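Local atomic coordinates of mandelate racemase / muconate lactonizing enzyme family protein (Agrobacterium tumefaciens, PDB entry 4DXK), a protein that is of unproven function but, as a member of the mandelate racemase subgroup of the enolase superfamily, probably acts as a metal-dependent lyase or racemase. Residues A[15-20]-A[32-38]; A[290-294]-A[325-329]. One frame throughout, in Å; residues are numbered along the deposited sequence.

Interaction 1. Residues A[15-20]-A[32-38]; sequences TNLLWV and GETFFGA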
loop_
_atom_site.group_PDB
_atom_site.type_symbol
_atom_site.label_atom_id
_atom_site.label_comp_id
_atom_site.label_asym_id
_atom_site.label_seq_id
_atom_site.Cartn_x
_atom_site.Cartn_y
_atom_site.Cartn_z
ATOM N N THR A 15 24.746 19.193 37.300
ATOM C CA THR A 15 23.915 18.116 37.837
ATOM C C THR A 15 23.334 17.168 36.794
ATOM O O THR A 15 22.844 16.098 37.155
ATOM C CB THR A 15 22.753 18.645 38.706
ATOM O OG1 THR A 15 21.959 19.548 37.931
ATOM C CG2 THR A 15 23.281 19.350 39.948
ATOM N N ASN A 16 23.373 17.538 35.514
ATOM C CA ASN A 16 22.887 16.631 34.472
ATOM C C ASN A 16 23.874 15.546 34.064
ATOM O O ASN A 16 23.492 14.580 33.404
ATOM C CB ASN A 16 22.445 17.402 33.231
ATOM C CG ASN A 16 21.135 18.127 33.438
ATOM O OD1 ASN A 16 20.219 17.601 34.065
ATOM N ND2 ASN A 16 21.037 19.338 32.910
ATOM N N LEU A 17 25.136 15.695 34.460
ATOM C CA LEU A 17 26.175 14.788 33.995
ATOM C C LEU A 17 26.386 13.575 34.891
ATOM O O LEU A 17 26.339 13.676 36.123
ATOM C CB LEU A 17 27.498 15.543 33.836
ATOM C CG LEU A 17 27.622 16.277 32.501
ATOM C CD1 LEU A 17 28.714 17.335 32.543
ATOM C CD2 LEU A 17 27.892 15.297 31.375
ATOM N N LEU A 18 26.645 12.432 34.271
ATOM C CA LEU A 18 27.048 11.239 34.992
ATOM C C LEU A 18 28.212 10.597 34.262
ATOM O O LEU A 18 28.139 10.393 33.045
ATOM C CB LEU A 18 25.895 10.231 35.068
ATOM C CG LEU A 18 26.239 8.925 35.791
ATOM C CD1 LEU A 18 26.524 9.191 37.260
ATOM C CD2 LEU A 18 25.152 7.882 35.654
ATOM N N TRP A 19 29.275 10.270 34.995
ATOM C CA TRP A 19 30.350 9.441 34.455
ATOM C C TRP A 19 30.280 8.044 35.042
ATOM O O TRP A 19 29.949 7.857 36.225
ATOM C CB TRP A 19 31.731 10.076 34.678
ATOM C CG TRP A 19 31.822 11.348 33.932
ATOM C CD1 TRP A 19 32.140 11.501 32.614
ATOM C CD2 TRP A 19 31.493 12.651 34.422
ATOM N NE1 TRP A 19 32.074 12.827 32.263
ATOM C CE2 TRP A 19 31.665 13.555 33.353
ATOM C CE3 TRP A 19 31.077 13.146 35.663
ATOM C CZ2 TRP A 19 31.437 14.928 33.488
ATOM C CZ3 TRP A 19 30.852 14.505 35.795
ATOM C CH2 TRP A 19 31.035 15.380 34.717
ATOM N N VAL A 20 30.569 7.061 34.199
ATOM C CA VAL A 20 30.632 5.669 34.610
ATOM C C VAL A 20 32.030 5.178 34.292
ATOM O O VAL A 20 32.486 5.271 33.142
ATOM C CB VAL A 20 29.591 4.823 33.846
ATOM C CG1 VAL A 20 29.746 3.335 34.170
ATOM C CG2 VAL A 20 28.183 5.296 34.160
ATOM N N GLY A 32 32.987 6.274 30.563
ATOM C CA GLY A 32 31.779 6.556 29.807
ATOM C C GLY A 32 31.017 7.698 30.458
ATOM O O GLY A 32 31.361 8.149 31.547
ATOM N N GLU A 33 29.950 8.143 29.805
ATOM C CA GLU A 33 29.243 9.347 30.216
ATOM C C GLU A 33 27.834 9.316 29.670
ATOM O O GLU A 33 27.596 8.772 28.596
ATOM C CB GLU A 33 29.987 10.569 29.660
ATOM C CG GLU A 33 29.501 11.949 30.079
ATOM C CD GLU A 33 30.202 13.027 29.259
ATOM O OE1 GLU A 33 31.268 13.540 29.688
ATOM O OE2 GLU A 33 29.714 13.312 28.145
ATOM N N THR A 34 26.907 9.921 30.396
ATOM C CA THR A 34 25.587 10.210 29.859
ATOM C C THR A 34 25.065 11.497 30.497
ATOM O O THR A 34 25.760 12.131 31.295
ATOM C CB THR A 34 24.617 9.006 29.991
ATOM O OG1 THR A 34 23.414 9.285 29.266
ATOM C CG2 THR A 34 24.284 8.728 31.439
ATOM N N PHE A 35 23.852 11.882 30.123
ATOM C CA PHE A 35 23.330 13.204 30.439
ATOM C C PHE A 35 21.838 13.088 30.696
ATOM O O PHE A 35 21.133 12.372 29.971
ATOM C CB PHE A 35 23.583 14.124 29.235
ATOM C CG PHE A 35 23.459 15.597 29.523
ATOM C CD1 PHE A 35 24.562 16.311 29.956
ATOM C CD2 PHE A 35 22.270 16.280 29.296
ATOM C CE1 PHE A 35 24.484 17.682 30.186
ATOM C CE2 PHE A 35 22.184 17.650 29.527
ATOM C CZ PHE A 35 23.293 18.342 29.973
ATOM N N PHE A 36 21.380 13.813 31.721
ATOM C CA PHE A 36 19.992 13.879 32.224
ATOM C C PHE A 36 19.691 12.782 33.229
ATOM O O PHE A 36 20.021 11.610 33.018
ATOM C CB PHE A 36 18.913 13.875 31.134
ATOM C CG PHE A 36 18.835 15.142 30.331
ATOM C CD1 PHE A 36 18.781 16.392 30.943
ATOM C CD2 PHE A 36 18.775 15.078 28.941
ATOM C CE1 PHE A 36 18.695 17.552 30.179
ATOM C CE2 PHE A 36 18.676 16.233 28.174
ATOM C CZ PHE A 36 18.640 17.470 28.791
ATOM N N GLY A 37 19.049 13.173 34.325
ATOM C CA GLY A 37 18.636 12.231 35.346
ATOM C C GLY A 37 19.816 11.490 35.930
ATOM O O GLY A 37 19.755 10.274 36.132
ATOM N N ALA A 38 20.882 12.223 36.232
ATOM C CA ALA A 38 22.130 11.615 36.670
ATOM C C ALA A 38 21.976 10.763 37.929
ATOM O O ALA A 38 22.574 9.698 38.022
ATOM C CB ALA A 38 23.190 12.682 36.875
HETATM O O HOH W 1 20.338 15.036 36.680
HETATM O O HOH W 2 23.009 11.336 33.548
HETATM O O HOH W 3 18.445 15.939 34.729
#

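Interaction 2. Residues A[290-294]-A[325-329]; sequences LDISW and VLCAS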
loop_
_atom_site.group_PDB
_atom_site.type_symbol
_atom_site.label_atom_id
_atom_site.label_comp_id
_atom_site.label_asym_id
_atom_site.label_seq_id
_atom_site.Cartn_x
_atom_site.Cartn_y
_atom_site.Cartn_z
ATOM N N LEU A 290 21.387 10.924 16.340
ATOM C CA LEU A 290 21.393 10.037 17.491
ATOM C C LEU A 290 22.279 10.673 18.547
ATOM O O LEU A 290 23.094 11.543 18.230
ATOM C CB LEU A 290 21.898 8.645 17.103
ATOM C CG LEU A 290 23.277 8.514 16.455
ATOM C CD1 LEU A 290 24.402 8.556 17.476
ATOM C CD2 LEU A 290 23.361 7.222 15.659
ATOM N N ASP A 291 22.116 10.246 19.793
ATOM C CA ASP A 291 23.042 10.589 20.854
ATOM C C ASP A 291 23.552 9.272 21.404
ATOM O O ASP A 291 22.765 8.446 21.876
ATOM C CB ASP A 291 22.324 11.416 21.930
ATOM C CG ASP A 291 23.239 11.828 23.067
ATOM O OD1 ASP A 291 23.864 10.925 23.663
ATOM O OD2 ASP A 291 23.347 13.043 23.357
ATOM N N ILE A 292 24.865 9.062 21.322
ATOM C CA ILE A 292 25.440 7.780 21.692
ATOM C C ILE A 292 25.167 7.403 23.143
ATOM O O ILE A 292 25.135 6.222 23.475
ATOM C CB ILE A 292 26.958 7.740 21.428
ATOM C CG1 ILE A 292 27.682 8.807 22.236
ATOM C CG2 ILE A 292 27.257 7.889 19.939
ATOM C CD1 ILE A 292 29.177 8.693 22.116
ATOM N N SER A 293 24.975 8.402 23.998
ATOM C CA SER A 293 24.711 8.163 25.419
ATOM C C SER A 293 23.233 7.976 25.747
ATOM O O SER A 293 22.886 7.727 26.909
ATOM C CB SER A 293 25.303 9.277 26.293
ATOM O OG SER A 293 24.541 10.469 26.246
ATOM N N TRP A 294 22.374 8.117 24.730
ATOM C CA TRP A 294 20.925 7.994 24.884
ATOM C C TRP A 294 20.347 6.862 24.032
ATOM O O TRP A 294 19.168 6.553 24.178
ATOM C CB TRP A 294 20.217 9.302 24.493
ATOM C CG TRP A 294 20.550 10.488 25.351
ATOM C CD1 TRP A 294 21.168 10.472 26.570
ATOM C CD2 TRP A 294 20.319 11.873 25.035
ATOM N NE1 TRP A 294 21.317 11.755 27.037
ATOM C CE2 TRP A 294 20.801 12.634 26.120
ATOM C CE3 TRP A 294 19.717 12.541 23.961
ATOM C CZ2 TRP A 294 20.719 14.028 26.153
ATOM C CZ3 TRP A 294 19.644 13.925 23.991
ATOM C CH2 TRP A 294 20.134 14.652 25.082
ATOM N N VAL A 325 30.995 12.406 25.722
ATOM C CA VAL A 325 30.081 12.209 24.600
ATOM C C VAL A 325 30.566 12.960 23.363
ATOM O O VAL A 325 30.534 12.411 22.267
ATOM C CB VAL A 325 28.613 12.554 24.956
ATOM C CG1 VAL A 325 27.732 12.642 23.706
ATOM C CG2 VAL A 325 28.071 11.504 25.892
ATOM N N LEU A 326 31.034 14.192 23.519
ATOM C CA LEU A 326 31.589 14.896 22.370
ATOM C C LEU A 326 32.749 14.108 21.758
ATOM O O LEU A 326 32.825 13.925 20.536
ATOM C CB LEU A 326 32.029 16.309 22.753
ATOM C CG LEU A 326 32.773 17.071 21.650
ATOM C CD1 LEU A 326 31.891 17.312 20.425
ATOM C CD2 LEU A 326 33.319 18.393 22.170
ATOM N N CYS A 327 33.645 13.617 22.605
ATOM C CA CYS A 327 34.808 12.906 22.115
ATOM C C CYS A 327 34.446 11.584 21.427
ATOM O O CYS A 327 34.876 11.314 20.303
ATOM C CB CYS A 327 35.794 12.671 23.257
ATOM S SG CYS A 327 37.253 11.805 22.719
ATOM N N ALA A 328 33.675 10.742 22.102
ATOM C CA ALA A 328 33.287 9.461 21.520
ATOM C C ALA A 328 32.467 9.654 20.236
ATOM O O ALA A 328 32.581 8.874 19.282
ATOM C CB ALA A 328 32.545 8.625 22.541
ATOM N N SER A 329 31.648 10.704 20.204
ATOM C CA SER A 329 30.889 11.001 18.994
ATOM C C SER A 329 31.817 11.387 17.852
ATOM O O SER A 329 31.564 11.053 16.686
ATOM C CB SER A 329 29.889 12.124 19.239
ATOM O OG SER A 329 28.928 11.732 20.207
HETATM O O HOH W 4 26.200 11.341 20.152
#

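Interaction 1. Residues A[15-20]-A[32-38]
Strands 17-20 and 32-35 run antiparallel, their axes 4.5 Å apart at 157°, and form one end of a beta hairpin in the N-terminal domain of the enolase superfamily. Backbone pairing fixes the register: Leu18 N donates to Thr34 O (3.1 Å) and Thr34 N to Leu18 O (3.0 Å), while Val20 N donates to Gly32 O (3.0 Å) and Gly32 N to Val20 O (2.8 Å). Leu17-Phe35 and Trp19-Glu33 are non-hydrogen-bonded pairs that alternate with these, all four side chains on one face. There Trp19, chi1 m and chi2 -83°, points its indole edge at the extended Glu33 (chi1 and chi2 both t), so that Trp19 NE1 donates to Glu33 OE1 at 2.8 Å; the buried carboxylate also accepts from Val324 N and Val325 N of helix 323-335. Phe35, chi1 t, receives Asn16 CB over its ring face, 3.6 Å from the centroid and 17° off the normal, a CH-pi contact; Leu17 CD2 meets the ring edge, 3.8 Å from Phe35 CD1. Beyond the ladder, Phe36 N donates to Asn16 O (2.8 Å), and a water joins Asn16 OD1 to Gly37 N, the N-cap position of the next helix. On the reverse face the t rotamer of Leu18 lies beside Ala38, with Leu18 CB and Ala38 CB 4.1 Å apart. That face packs on helices 38-53 and 79-99; strand 3-11 continues the antiparallel sheet beside strand 17-24.

Interaction 2. Residues A[290-294]-A[325-329]
Ile292 and Val325 bury the most area in this contact, 76 and 59 Å², and both direct their CA-to-CB bonds toward the opposing segment. Ile292, with chi1 p and chi2 t, extends its chain to the helix surface: Ile292 CD1 lies 3.4 Å from Ala328 CB and 3.6 Å from Ser329 OG, and Ile292 CG1 is 4.1 Å from Val325 CG1. One isoleucine thus touches residues 325, 328 and 329, the i, i+3 and i+4 positions of a single helical face. The two methyls of Val325 meet different neighbours, CG2 packing on Ser293 CB at 3.6 Å and CG1 approaching Asp291 OD1 at 4.2 Å. No direct hydrogen bond crosses the interface; instead water 4 accepts from Ile292 N (2.9 Å) and donates to Ser329 OG (2.8 Å). Ser329 OG in turn donates to Val325 O (2.7 Å), one turn back in the helix. Asp291 OD1 holds the loop in shape by accepting from Ser293 N (2.8 Å), an Asx turn, and from Ser293 OG (2.7 Å). The Asp291 side chain lies about 8 Å from a bound sodium ion; Glu216, Glu242 and Glu268 form the metal site. Asp291 OD2 is hydrogen-bonded to His318 ND1, and these residues stand just past the C-terminal ends of consecutive barrel strands, 287-290 and 315-317, consistent with the His-Asp dyad of mandelate racemase relatives, though a catalytic role here is only inferred.

How the interactions relate
From the N terminus, interaction 1 comes first, closing a short hairpin with 11 residues between segments 15-20 and 32-38. Interaction 2 follows much later, in the barrel domain, and closes a longer loop: 30 residues, including helix 297-310 and strand 315-317, separate 290-294 from 325-329. The two loops are in series, neither nested nor crossed, yet their centres are only 12 Å apart. Direct contacts bridge them: Thr34 OG1 to Ser293 O and Glu33 OE2 to Val325 N, both probable hydrogen bonds of 2.9 Å, with Phe36 CD2 packed 3.6 Å from Trp294 CZ2. Hairpin strand 30-35 therefore links the N-terminal sheet to both halves of interaction 2.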